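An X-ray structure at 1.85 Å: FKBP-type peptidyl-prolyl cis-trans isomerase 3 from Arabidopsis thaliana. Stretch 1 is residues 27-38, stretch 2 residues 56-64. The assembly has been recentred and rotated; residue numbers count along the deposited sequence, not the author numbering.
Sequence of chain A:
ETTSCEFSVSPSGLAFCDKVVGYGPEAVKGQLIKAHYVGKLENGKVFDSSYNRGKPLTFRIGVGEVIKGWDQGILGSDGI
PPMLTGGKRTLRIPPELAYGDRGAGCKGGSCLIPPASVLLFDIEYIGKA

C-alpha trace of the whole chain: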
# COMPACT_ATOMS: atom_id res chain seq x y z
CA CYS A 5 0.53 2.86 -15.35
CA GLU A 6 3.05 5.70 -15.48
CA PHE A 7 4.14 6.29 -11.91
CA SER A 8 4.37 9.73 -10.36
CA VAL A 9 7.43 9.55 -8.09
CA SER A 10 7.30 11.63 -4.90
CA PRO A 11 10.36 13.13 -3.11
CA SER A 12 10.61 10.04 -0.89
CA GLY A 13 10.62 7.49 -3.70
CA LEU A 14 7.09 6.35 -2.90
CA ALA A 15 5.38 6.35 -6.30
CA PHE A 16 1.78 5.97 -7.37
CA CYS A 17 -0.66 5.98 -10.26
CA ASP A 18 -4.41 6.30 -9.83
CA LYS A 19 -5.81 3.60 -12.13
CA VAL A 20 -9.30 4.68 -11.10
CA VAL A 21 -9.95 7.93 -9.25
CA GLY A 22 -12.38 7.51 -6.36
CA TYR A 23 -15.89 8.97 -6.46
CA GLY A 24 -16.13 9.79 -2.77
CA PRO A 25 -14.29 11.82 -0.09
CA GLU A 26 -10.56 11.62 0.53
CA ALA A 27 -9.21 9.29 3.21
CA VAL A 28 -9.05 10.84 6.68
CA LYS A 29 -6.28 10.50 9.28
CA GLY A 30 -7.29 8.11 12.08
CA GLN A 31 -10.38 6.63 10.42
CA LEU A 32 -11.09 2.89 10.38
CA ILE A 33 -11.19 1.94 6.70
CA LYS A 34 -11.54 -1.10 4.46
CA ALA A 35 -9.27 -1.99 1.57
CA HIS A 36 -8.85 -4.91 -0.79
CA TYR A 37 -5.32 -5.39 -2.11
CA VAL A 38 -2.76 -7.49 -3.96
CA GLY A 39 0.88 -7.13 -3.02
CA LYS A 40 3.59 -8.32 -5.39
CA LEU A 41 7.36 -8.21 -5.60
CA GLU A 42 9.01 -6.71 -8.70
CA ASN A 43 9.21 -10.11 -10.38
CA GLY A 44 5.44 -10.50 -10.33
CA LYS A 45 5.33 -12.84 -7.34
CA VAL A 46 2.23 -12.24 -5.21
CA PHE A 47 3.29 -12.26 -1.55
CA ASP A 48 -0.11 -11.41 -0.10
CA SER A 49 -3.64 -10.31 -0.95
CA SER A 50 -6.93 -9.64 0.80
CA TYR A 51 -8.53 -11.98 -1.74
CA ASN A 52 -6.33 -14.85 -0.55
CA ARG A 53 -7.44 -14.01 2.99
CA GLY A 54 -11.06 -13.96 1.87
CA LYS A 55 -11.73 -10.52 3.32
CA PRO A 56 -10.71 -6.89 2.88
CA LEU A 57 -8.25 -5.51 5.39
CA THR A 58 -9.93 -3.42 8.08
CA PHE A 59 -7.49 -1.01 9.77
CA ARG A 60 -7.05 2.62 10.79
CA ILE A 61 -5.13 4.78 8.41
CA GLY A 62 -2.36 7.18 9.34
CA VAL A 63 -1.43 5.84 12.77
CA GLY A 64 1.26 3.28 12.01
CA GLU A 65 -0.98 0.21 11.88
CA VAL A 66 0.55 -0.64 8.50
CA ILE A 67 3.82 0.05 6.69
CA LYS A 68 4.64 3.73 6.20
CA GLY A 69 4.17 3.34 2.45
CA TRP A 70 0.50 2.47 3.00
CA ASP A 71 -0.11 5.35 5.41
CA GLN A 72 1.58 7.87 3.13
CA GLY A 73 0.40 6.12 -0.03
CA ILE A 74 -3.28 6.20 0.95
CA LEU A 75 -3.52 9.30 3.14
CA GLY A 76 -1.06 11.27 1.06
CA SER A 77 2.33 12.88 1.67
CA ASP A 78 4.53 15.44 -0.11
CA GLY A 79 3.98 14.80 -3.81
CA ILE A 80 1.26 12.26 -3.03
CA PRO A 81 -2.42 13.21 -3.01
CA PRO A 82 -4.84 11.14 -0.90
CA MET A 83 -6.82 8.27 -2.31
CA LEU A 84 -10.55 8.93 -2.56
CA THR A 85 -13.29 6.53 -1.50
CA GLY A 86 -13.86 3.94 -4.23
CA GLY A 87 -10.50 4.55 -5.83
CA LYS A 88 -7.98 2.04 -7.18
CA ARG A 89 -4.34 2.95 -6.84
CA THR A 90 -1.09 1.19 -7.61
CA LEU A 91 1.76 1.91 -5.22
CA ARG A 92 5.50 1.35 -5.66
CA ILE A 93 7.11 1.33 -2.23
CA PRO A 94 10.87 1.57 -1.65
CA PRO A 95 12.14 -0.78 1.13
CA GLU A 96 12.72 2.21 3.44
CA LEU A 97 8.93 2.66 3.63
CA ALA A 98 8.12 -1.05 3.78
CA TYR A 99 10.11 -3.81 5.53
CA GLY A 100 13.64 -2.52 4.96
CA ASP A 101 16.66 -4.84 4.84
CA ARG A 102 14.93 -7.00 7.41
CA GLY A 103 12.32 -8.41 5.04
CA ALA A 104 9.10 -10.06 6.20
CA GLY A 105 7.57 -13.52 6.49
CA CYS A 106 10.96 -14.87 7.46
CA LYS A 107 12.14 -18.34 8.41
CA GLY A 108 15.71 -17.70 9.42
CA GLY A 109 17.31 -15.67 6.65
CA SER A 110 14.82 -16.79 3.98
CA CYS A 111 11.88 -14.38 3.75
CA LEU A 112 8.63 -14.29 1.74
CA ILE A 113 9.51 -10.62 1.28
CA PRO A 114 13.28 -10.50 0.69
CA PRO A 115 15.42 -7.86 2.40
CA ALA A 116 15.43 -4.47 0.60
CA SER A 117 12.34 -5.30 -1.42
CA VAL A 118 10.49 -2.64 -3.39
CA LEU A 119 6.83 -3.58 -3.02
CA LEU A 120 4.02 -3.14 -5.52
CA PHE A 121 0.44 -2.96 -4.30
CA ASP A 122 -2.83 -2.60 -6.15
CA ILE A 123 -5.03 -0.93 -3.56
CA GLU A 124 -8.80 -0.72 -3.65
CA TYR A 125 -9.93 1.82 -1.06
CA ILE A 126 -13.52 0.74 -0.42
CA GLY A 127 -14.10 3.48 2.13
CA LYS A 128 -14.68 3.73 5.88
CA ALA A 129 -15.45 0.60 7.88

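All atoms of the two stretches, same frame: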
# COMPACT_ATOMS: atom_id res chain seq x y z
N ALA A 27 -9.44 10.05 1.99
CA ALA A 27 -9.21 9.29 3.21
C ALA A 27 -8.88 10.28 4.32
O ALA A 27 -8.27 11.32 4.08
CB ALA A 27 -8.03 8.32 3.02
N VAL A 28 -9.30 9.97 5.55
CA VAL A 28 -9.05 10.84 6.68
C VAL A 28 -8.19 10.18 7.76
O VAL A 28 -8.42 9.03 8.14
CB VAL A 28 -10.36 11.31 7.33
CG1 VAL A 28 -11.10 12.28 6.40
CG2 VAL A 28 -11.24 10.11 7.63
N LYS A 29 -7.21 10.93 8.24
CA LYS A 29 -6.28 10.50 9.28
C LYS A 29 -7.01 9.95 10.51
O LYS A 29 -7.88 10.62 11.08
CB LYS A 29 -5.45 11.72 9.70
CG LYS A 29 -3.95 11.52 9.80
CD LYS A 29 -3.53 10.88 11.10
CE LYS A 29 -2.02 11.04 11.29
NZ LYS A 29 -1.24 10.58 10.11
N GLY A 30 -6.68 8.72 10.90
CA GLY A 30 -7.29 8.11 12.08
C GLY A 30 -8.59 7.35 11.90
O GLY A 30 -9.11 6.79 12.87
N GLN A 31 -9.12 7.32 10.69
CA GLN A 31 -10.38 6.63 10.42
C GLN A 31 -10.17 5.14 10.16
O GLN A 31 -9.16 4.72 9.60
CB GLN A 31 -11.07 7.26 9.21
CG GLN A 31 -12.43 6.67 8.86
CD GLN A 31 -13.27 7.62 8.00
OE1 GLN A 31 -12.88 7.99 6.90
NE2 GLN A 31 -14.43 8.01 8.52
N LEU A 32 -11.14 4.34 10.60
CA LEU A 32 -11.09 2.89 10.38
C LEU A 32 -11.60 2.71 8.96
O LEU A 32 -12.74 3.08 8.66
CB LEU A 32 -12.01 2.15 11.35
CG LEU A 32 -11.81 0.62 11.38
CD1 LEU A 32 -10.47 0.32 12.01
CD2 LEU A 32 -12.93 -0.05 12.18
N ILE A 33 -10.78 2.14 8.08
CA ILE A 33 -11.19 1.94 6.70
C ILE A 33 -11.04 0.51 6.24
O ILE A 33 -10.44 -0.32 6.93
CB ILE A 33 -10.36 2.82 5.74
CG1 ILE A 33 -8.90 2.37 5.74
CG2 ILE A 33 -10.48 4.29 6.16
CD1 ILE A 33 -8.03 3.07 4.70
N LYS A 34 -11.59 0.22 5.06
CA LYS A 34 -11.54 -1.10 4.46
C LYS A 34 -10.83 -1.01 3.12
O LYS A 34 -11.09 -0.09 2.34
CB LYS A 34 -12.94 -1.65 4.17
CG LYS A 34 -13.83 -1.94 5.35
CD LYS A 34 -15.13 -2.53 4.84
CE LYS A 34 -16.08 -2.90 5.97
NZ LYS A 34 -17.33 -3.52 5.45
N ALA A 35 -9.96 -1.98 2.84
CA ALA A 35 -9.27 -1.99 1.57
C ALA A 35 -8.96 -3.40 1.09
O ALA A 35 -8.54 -4.25 1.87
CB ALA A 35 -7.97 -1.20 1.66
N HIS A 36 -9.20 -3.63 -0.19
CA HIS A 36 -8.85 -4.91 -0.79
C HIS A 36 -7.49 -4.61 -1.40
O HIS A 36 -7.19 -3.46 -1.71
CB HIS A 36 -9.86 -5.31 -1.86
CG HIS A 36 -10.94 -6.21 -1.34
ND1 HIS A 36 -10.67 -7.48 -0.86
CD2 HIS A 36 -12.27 -6.02 -1.20
CE1 HIS A 36 -11.80 -8.03 -0.44
NE2 HIS A 36 -12.78 -7.17 -0.63
N TYR A 37 -6.65 -5.63 -1.56
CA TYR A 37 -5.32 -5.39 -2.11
C TYR A 37 -4.62 -6.65 -2.58
O TYR A 37 -4.95 -7.76 -2.18
CB TYR A 37 -4.42 -4.72 -1.06
CG TYR A 37 -4.08 -5.62 0.11
CD1 TYR A 37 -4.95 -5.78 1.19
CD2 TYR A 37 -2.90 -6.38 0.11
CE1 TYR A 37 -4.67 -6.67 2.23
CE2 TYR A 37 -2.60 -7.28 1.14
CZ TYR A 37 -3.49 -7.42 2.19
OH TYR A 37 -3.21 -8.31 3.19
N VAL A 38 -3.62 -6.43 -3.43
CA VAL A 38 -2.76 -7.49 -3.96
C VAL A 38 -1.36 -6.91 -3.88
O VAL A 38 -1.08 -5.85 -4.45
CB VAL A 38 -3.06 -7.85 -5.43
CG1 VAL A 38 -1.99 -8.83 -5.93
CG2 VAL A 38 -4.44 -8.49 -5.56
N PRO A 56 -11.50 -8.11 3.05
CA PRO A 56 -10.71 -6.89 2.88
C PRO A 56 -9.99 -6.65 4.19
O PRO A 56 -10.34 -7.24 5.22
CB PRO A 56 -11.78 -5.83 2.61
CG PRO A 56 -12.93 -6.31 3.45
CD PRO A 56 -12.93 -7.80 3.16
N LEU A 57 -8.98 -5.80 4.17
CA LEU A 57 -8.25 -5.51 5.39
C LEU A 57 -8.94 -4.33 6.06
O LEU A 57 -9.15 -3.29 5.44
CB LEU A 57 -6.80 -5.15 5.07
CG LEU A 57 -5.90 -4.86 6.28
CD1 LEU A 57 -5.65 -6.17 7.03
CD2 LEU A 57 -4.59 -4.24 5.83
N THR A 58 -9.30 -4.50 7.33
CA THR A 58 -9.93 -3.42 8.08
C THR A 58 -8.86 -2.89 9.03
O THR A 58 -8.30 -3.65 9.83
CB THR A 58 -11.17 -3.92 8.85
OG1 THR A 58 -12.19 -4.31 7.92
CG2 THR A 58 -11.72 -2.82 9.76
N PHE A 59 -8.54 -1.61 8.93
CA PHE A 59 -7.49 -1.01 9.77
C PHE A 59 -7.62 0.50 9.82
O PHE A 59 -8.33 1.08 9.00
CB PHE A 59 -6.11 -1.36 9.19
CG PHE A 59 -5.85 -0.76 7.82
CD1 PHE A 59 -4.95 0.28 7.67
CD2 PHE A 59 -6.53 -1.23 6.70
CE1 PHE A 59 -4.71 0.85 6.40
CE2 PHE A 59 -6.31 -0.67 5.44
CZ PHE A 59 -5.39 0.37 5.29
N ARG A 60 -6.98 1.16 10.79
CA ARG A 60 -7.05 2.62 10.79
C ARG A 60 -5.88 3.15 10.02
O ARG A 60 -4.76 2.66 10.12
CB ARG A 60 -7.06 3.31 12.16
CG ARG A 60 -6.83 2.52 13.40
CD ARG A 60 -7.71 3.20 14.44
NE ARG A 60 -9.07 3.06 13.95
CZ ARG A 60 -10.03 3.96 14.05
NH1 ARG A 60 -9.82 5.11 14.66
NH2 ARG A 60 -11.21 3.70 13.52
N ILE A 61 -6.14 4.19 9.25
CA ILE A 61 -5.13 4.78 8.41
C ILE A 61 -4.43 5.95 9.09
O ILE A 61 -5.04 6.70 9.86
CB ILE A 61 -5.78 5.24 7.09
CG1 ILE A 61 -4.71 5.77 6.13
CG2 ILE A 61 -6.86 6.30 7.37
CD1 ILE A 61 -3.86 4.67 5.52
N GLY A 62 -3.14 6.09 8.81
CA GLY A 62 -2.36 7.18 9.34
C GLY A 62 -1.85 7.11 10.77
O GLY A 62 -1.39 8.13 11.29
N VAL A 63 -1.90 5.94 11.40
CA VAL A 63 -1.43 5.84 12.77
C VAL A 63 -0.41 4.73 13.00
O VAL A 63 -0.21 4.29 14.13
CB VAL A 63 -2.62 5.63 13.74
CG1 VAL A 63 -3.63 6.75 13.55
CG2 VAL A 63 -3.27 4.28 13.50
N GLY A 64 0.24 4.31 11.92
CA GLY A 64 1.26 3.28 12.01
C GLY A 64 0.76 1.86 12.24
O GLY A 64 1.44 1.06 12.87

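The contact between residues 27-38 and 56-64 is an antiparallel pairing of two β-strands, extended at one end by a turn whose backbone and lysine side chain carry the hydrogen bonding beyond the regular ladder. It illustrates a general principle of antiparallel sheets: backbone hydrogen bonds fix the register, and the register decides which side chains meet.

Strands 32-38 and 57-60 run at 150° to one another, and their ladder alternates between two kinds of pair. Ile-33 and Phe-59 form a hydrogen-bonded pair, with Ile-33 N donating to Phe-59 O at 2.8 Å and Phe-59 N returning a bond to Ile-33 O at 3.0 Å. Two residues along, Ala-35 N reaches Leu-57 O at 3.0 Å, while Leu-57 N reaches Ala-35 O at 2.8 Å. The intervening pair, Lys-34 with Thr-58, has no such bonds, and its backbones draw closer, CA to CA 4.6 Å, against 5.7 Å between the CA atoms of Ile-33 and Phe-59. Here the carbonyls serve a second purpose: Thr-58 CA lies 3.3 Å from Ile-33 O and Lys-34 CA 3.4 Å from Leu-57 O, both as CA-H...O contacts.

The same alternation sorts the side chains. Ile-33, Ala-35, Leu-57 and Phe-59 share one face of the sheet, where apolar packing dominates. Ile-33 CG1 sits over the Phe-59 ring, 4.2 Å from its centroid, in a CH-π contact, whereas Ala-35 CB approaches the ring edge, 4.2 Å from Phe-59 CE2. Ile-33 CD1 also packs 3.9 Å from Ile-61 CB, linking the strand pair to the loop that follows. Leu-32, Lys-34, Thr-58 and Arg-60 occupy the other face, with Leu-32 CG 3.8 Å from Thr-58 CG2.

Beyond the ladder, Val-28 to Gln-31 form a type II turn, closed by a bond from Gln-31 N to Val-28 O of 3.1 Å. Gly-30 holds its third position with phi 87° and psi -3°, angles at which a CB would jam against the preceding carbonyl oxygen. The turn presents Gly-30 N to Ile-61 O at 2.8 Å, and Ile-61 N donates in turn to Gln-31 O at 3.1 Å. Lys-29 points its CA-to-CB bond away, yet its side chain curls back so that NZ donates to Gly-62 O at 2.7 Å.

At the opposite end, Pro-56 CB lies over one face of the His-36 imidazole, 3.7 Å from the ring centroid and nearly on its normal, a compact CH-π contact just past the last bridged pair, Ala-35 with Leu-57, between a residue still in its strand and the proline that precedes the other strand.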